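Local coordinates for protein phosphoribosylformylglycinamidine synthase 2 (Thermus thermophilus, PDB 3VIU) that belongs to the PurM-like (AIR synthase-related) family, pairing two N-terminal-type and two C-terminal-type family domains in one chain, and holds adenosine-5'-diphosphate and a magnesium ion, at residues G114-A119 with G419-L424; A431-I436 with G442-V447. All blocks are in the same frame, centred on the assembly; numbering follows the deposited sequence.

Interaction 1: G114-A119 with G419-L424; sequences GARPIA and GTRTAL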
loop_
_atom_site.group_PDB
_atom_site.type_symbol
_atom_site.label_atom_id
_atom_site.label_comp_id
_atom_site.label_asym_id
_atom_site.label_seq_id
_atom_site.Cartn_x
_atom_site.Cartn_y
_atom_site.Cartn_z
ATOM N N GLY A 114 -4.754 18.010 2.286
ATOM C CA GLY A 114 -3.996 19.223 2.049
ATOM C C GLY A 114 -2.529 18.910 1.839
ATOM O O GLY A 114 -1.666 19.786 1.943
ATOM N N ALA A 115 -2.245 17.644 1.546
ATOM C CA ALA A 115 -0.879 17.190 1.318
ATOM C C ALA A 115 -0.628 17.031 -0.173
ATOM O O ALA A 115 -1.428 16.427 -0.888
ATOM C CB ALA A 115 -0.643 15.870 2.021
ATOM N N ARG A 116 0.482 17.590 -0.638
ATOM C CA ARG A 116 0.835 17.489 -2.041
ATOM C C ARG A 116 1.487 16.130 -2.283
ATOM O O ARG A 116 2.494 15.792 -1.660
ATOM C CB ARG A 116 1.800 18.609 -2.415
ATOM C CG ARG A 116 2.373 18.500 -3.804
ATOM C CD ARG A 116 3.375 19.616 -4.054
ATOM N NE ARG A 116 2.722 20.918 -4.164
ATOM C CZ ARG A 116 2.110 21.350 -5.261
ATOM N NH1 ARG A 116 2.072 20.586 -6.348
ATOM N NH2 ARG A 116 1.530 22.543 -5.273
ATOM N N PRO A 117 0.903 15.323 -3.177
ATOM C CA PRO A 117 1.423 13.991 -3.512
ATOM C C PRO A 117 2.888 14.037 -3.951
ATOM O O PRO A 117 3.226 14.740 -4.894
ATOM C CB PRO A 117 0.504 13.546 -4.642
ATOM C CG PRO A 117 -0.799 14.178 -4.264
ATOM C CD PRO A 117 -0.380 15.570 -3.859
ATOM N N ILE A 118 3.752 13.287 -3.276
ATOM C CA ILE A 118 5.162 13.285 -3.635
ATOM C C ILE A 118 5.600 11.929 -4.135
ATOM O O ILE A 118 6.700 11.785 -4.676
ATOM C CB ILE A 118 6.083 13.687 -2.437
ATOM C CG1 ILE A 118 5.947 12.673 -1.294
ATOM C CG2 ILE A 118 5.740 15.092 -1.970
ATOM C CD1 ILE A 118 6.795 12.995 -0.062
ATOM N N ALA A 119 4.747 10.927 -3.956
ATOM C CA ALA A 119 5.104 9.599 -4.415
ATOM C C ALA A 119 3.957 8.598 -4.462
ATOM O O ALA A 119 2.985 8.696 -3.707
ATOM C CB ALA A 119 6.223 9.054 -3.554
ATOM N N GLY A 419 11.000 16.592 -8.245
ATOM C CA GLY A 419 9.871 17.506 -8.191
ATOM C C GLY A 419 10.164 18.912 -7.696
ATOM O O GLY A 419 11.316 19.356 -7.656
ATOM N N THR A 420 9.100 19.610 -7.306
ATOM C CA THR A 420 9.193 20.985 -6.823
ATOM C C THR A 420 9.419 21.127 -5.320
ATOM O O THR A 420 9.410 22.242 -4.797
ATOM C CB THR A 420 7.917 21.783 -7.160
ATOM O OG1 THR A 420 6.808 21.245 -6.428
ATOM C CG2 THR A 420 7.623 21.717 -8.654
ATOM N N ARG A 421 9.598 20.015 -4.617
ATOM C CA ARG A 421 9.819 20.081 -3.178
ATOM C C ARG A 421 10.558 18.838 -2.717
ATOM O O ARG A 421 11.303 18.864 -1.738
ATOM C CB ARG A 421 8.481 20.184 -2.429
ATOM C CG ARG A 421 7.360 20.845 -3.224
ATOM C CD ARG A 421 6.291 21.464 -2.335
ATOM N NE ARG A 421 6.801 22.608 -1.582
ATOM C CZ ARG A 421 6.051 23.622 -1.156
ATOM N NH1 ARG A 421 4.746 23.642 -1.409
ATOM N NH2 ARG A 421 6.606 24.622 -0.480
ATOM N N THR A 422 10.354 17.749 -3.446
ATOM C CA THR A 422 10.970 16.481 -3.104
ATOM C C THR A 422 11.674 15.858 -4.295
ATOM O O THR A 422 11.359 16.165 -5.438
ATOM C CB THR A 422 9.907 15.487 -2.586
ATOM O OG1 THR A 422 8.933 15.246 -3.610
ATOM C CG2 THR A 422 9.206 16.051 -1.367
ATOM N N ALA A 423 12.632 14.979 -4.017
ATOM C CA ALA A 423 13.370 14.291 -5.069
ATOM C C ALA A 423 13.710 12.883 -4.617
ATOM O O ALA A 423 14.069 12.657 -3.459
ATOM C CB ALA A 423 14.639 15.045 -5.410
ATOM N N LEU A 424 13.580 11.935 -5.536
ATOM C CA LEU A 424 13.890 10.548 -5.244
ATOM C C LEU A 424 15.400 10.359 -5.377
ATOM O O LEU A 424 15.997 10.747 -6.381
ATOM C CB LEU A 424 13.158 9.629 -6.222
ATOM C CG LEU A 424 13.550 8.149 -6.214
ATOM C CD1 LEU A 424 13.175 7.523 -4.881
ATOM C CD2 LEU A 424 12.852 7.421 -7.355
HETATM O O HOH W 1 9.362 13.345 -5.516
#
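I118 and T422 bring their backbones together with the CA of I118 6.7 Å from the CA of T422, and no direct hydrogen bond joins the two segments. This is sheet-on-sheet packing between two PurM-like N-terminal domains: the start of strand 116-126, an inner strand of one sheet, meets 422-424, an outermost strand of the other. I118 and A119 form a classic beta bulge, both facing L178 on the adjacent strand. The side chains of I118 and T422 cross at about a right angle, CG2 of I118 lying 3.6 Å from CG2 of T422. With chi1 at 61°, T422 OG1 sits between its own backbone N and carbonyl carbon and comes 3.5 Å from I118 CB. Nearby, R421 crosses R116 at about a right angle, CD of R421 being 3.9 Å from CD of R116; the guanidinium planes are 52° apart. The like charges come near, with R116 NE 4.4 Å from R421 NH1, but a salt bridge from R116 NH2 to E243 probably offsets this. R116 NE is buried without a polar partner. One water spans the gap, donating to I118 O at 3.2 Å and lying 2.7 Å from T422 OG1.

Interaction 2: A431-I436 with G442-V447; sequences AAVLWI and GVAAKV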
loop_
_atom_site.group_PDB
_atom_site.type_symbol
_atom_site.label_atom_id
_atom_site.label_comp_id
_atom_site.label_asym_id
_atom_site.label_seq_id
_atom_site.Cartn_x
_atom_site.Cartn_y
_atom_site.Cartn_z
ATOM N N ALA A 431 14.332 0.883 0.574
ATOM C CA ALA A 431 13.072 1.606 0.647
ATOM C C ALA A 431 13.268 2.860 -0.179
ATOM O O ALA A 431 14.387 3.336 -0.308
ATOM C CB ALA A 431 12.740 1.971 2.094
ATOM N N ALA A 432 12.196 3.380 -0.758
ATOM C CA ALA A 432 12.300 4.597 -1.545
ATOM C C ALA A 432 12.560 5.724 -0.558
ATOM O O ALA A 432 11.955 5.769 0.513
ATOM C CB ALA A 432 11.012 4.844 -2.297
ATOM N N VAL A 433 13.467 6.624 -0.910
ATOM C CA VAL A 433 13.808 7.748 -0.038
ATOM C C VAL A 433 13.593 9.074 -0.754
ATOM O O VAL A 433 14.347 9.418 -1.656
ATOM C CB VAL A 433 15.287 7.674 0.420
ATOM C CG1 VAL A 433 15.664 8.924 1.205
ATOM C CG2 VAL A 433 15.499 6.433 1.274
ATOM N N LEU A 434 12.565 9.807 -0.343
ATOM C CA LEU A 434 12.255 11.103 -0.940
ATOM C C LEU A 434 12.859 12.229 -0.103
ATOM O O LEU A 434 12.496 12.414 1.059
ATOM C CB LEU A 434 10.738 11.313 -1.035
ATOM C CG LEU A 434 9.881 10.463 -1.977
ATOM C CD1 LEU A 434 10.444 10.535 -3.384
ATOM C CD2 LEU A 434 9.826 9.028 -1.493
ATOM N N TRP A 435 13.778 12.981 -0.702
ATOM C CA TRP A 435 14.431 14.089 -0.019
ATOM C C TRP A 435 13.594 15.360 -0.084
ATOM O O TRP A 435 13.102 15.743 -1.141
ATOM C CB TRP A 435 15.811 14.335 -0.641
ATOM C CG TRP A 435 16.471 15.638 -0.255
ATOM C CD1 TRP A 435 16.538 16.192 0.996
ATOM C CD2 TRP A 435 17.234 16.495 -1.112
ATOM N NE1 TRP A 435 17.302 17.336 0.970
ATOM C CE2 TRP A 435 17.742 17.545 -0.310
ATOM C CE3 TRP A 435 17.542 16.477 -2.479
ATOM C CZ2 TRP A 435 18.541 18.566 -0.830
ATOM C CZ3 TRP A 435 18.339 17.497 -2.998
ATOM C CH2 TRP A 435 18.827 18.527 -2.172
ATOM N N ILE A 436 13.415 16.000 1.063
ATOM C CA ILE A 436 12.663 17.237 1.115
ATOM C C ILE A 436 13.673 18.365 0.939
ATOM O O ILE A 436 14.412 18.700 1.867
ATOM C CB ILE A 436 11.950 17.407 2.453
ATOM C CG1 ILE A 436 10.944 16.277 2.647
ATOM C CG2 ILE A 436 11.249 18.752 2.494
ATOM C CD1 ILE A 436 10.312 16.262 4.008
ATOM N N GLY A 442 14.459 13.379 5.069
ATOM C CA GLY A 442 14.231 12.383 4.047
ATOM C C GLY A 442 13.100 11.489 4.516
ATOM O O GLY A 442 13.047 11.111 5.689
ATOM N N VAL A 443 12.184 11.168 3.608
ATOM C CA VAL A 443 11.046 10.309 3.922
ATOM C C VAL A 443 11.226 8.975 3.211
ATOM O O VAL A 443 11.393 8.945 1.994
ATOM C CB VAL A 443 9.739 10.948 3.442
ATOM C CG1 VAL A 443 8.562 10.083 3.839
ATOM C CG2 VAL A 443 9.614 12.355 4.015
ATOM N N ALA A 444 11.200 7.880 3.970
ATOM C CA ALA A 444 11.363 6.548 3.401
ATOM C C ALA A 444 10.029 5.802 3.373
ATOM O O ALA A 444 9.209 5.946 4.279
ATOM C CB ALA A 444 12.388 5.759 4.198
ATOM N N ALA A 445 9.826 4.996 2.335
ATOM C CA ALA A 445 8.588 4.248 2.177
ATOM C C ALA A 445 8.778 2.908 1.480
ATOM O O ALA A 445 9.620 2.757 0.593
ATOM C CB ALA A 445 7.581 5.086 1.398
ATOM N N LYS A 446 7.968 1.937 1.878
ATOM C CA LYS A 446 8.026 0.620 1.283
ATOM C C LYS A 446 6.713 -0.114 1.550
ATOM O O LYS A 446 6.035 0.149 2.541
ATOM C CB LYS A 446 9.199 -0.161 1.878
ATOM C CG LYS A 446 9.935 -1.067 0.891
ATOM C CD LYS A 446 9.125 -2.275 0.519
ATOM C CE LYS A 446 9.888 -3.157 -0.453
ATOM N NZ LYS A 446 10.180 -2.428 -1.713
ATOM N N VAL A 447 6.346 -1.015 0.649
ATOM C CA VAL A 447 5.134 -1.807 0.806
ATOM C C VAL A 447 5.542 -3.262 0.599
ATOM O O VAL A 447 6.271 -3.564 -0.342
ATOM C CB VAL A 447 4.059 -1.399 -0.226
ATOM C CG1 VAL A 447 4.638 -1.408 -1.625
ATOM C CG2 VAL A 447 2.887 -2.348 -0.152
#
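A432 and A445 exchange backbone bonds, each N-H lying in the plane of the other residue's carbonyl, whereas at L434 and V443 the donors are tilted from the carbonyl planes, by 29° where V443 N reaches L434 O. These are the two hydrogen-bonded pairs of an antiparallel beta hairpin, strands 432-436 and 441-448, in a PurM-like N-terminal domain. On one face of this two-stranded ladder lie A432, L434, V443 and A445, and they pack against V157 and L178 of the other N-terminal domain's sheet. The opposite face carries V433, W435 and A444; A444 rests on V473 of helix 458-475.

Of the four bonds, V443 N to L434 O is the straightest, 2.9 Å long with 172° at the hydrogen, and A432 N to A445 O, 3.0 Å, is the most bent. In a non-hydrogen-bonded pair, W435 stands across from G442, which offers no side chain, and the indole NE1 bonds to the carbonyl of T439 in the turn. A444 CA also makes a CA-H...O contact of 3.0 Å with A432 O. I436 ends the strand with CG1 anti to its carbonyl carbon (chi1 -62°) and the chain extended beyond, which carries CD1 to 4.0 Å from V443 CG2. At the other end K446 touches N472, a residue of the magnesium site, and its side chain lies about 5 Å from the magnesium ion; its CG passes 4.1 Å from A431 CA.

Overall arrangement
Interaction 1 and interaction 2 have centres 11 Å apart, on the same side of the chain's centre. The second segment of interaction 1 and both segments of interaction 2 share one six-stranded mixed sheet, where 422-424 is an outermost strand and 432-436 its antiparallel neighbour. One tie between them is a probable backbone hydrogen bond from W435 N to A423 O, 2.8 Å. Along the chain, interaction 1 closes before interaction 2 opens; its two segments are 300 residues apart, those of interaction 2 only six. Both contacts contribute to the packing between the sheets of the two related N-terminal domains, consistent with the internal pseudo-dimer of PurM-like proteins.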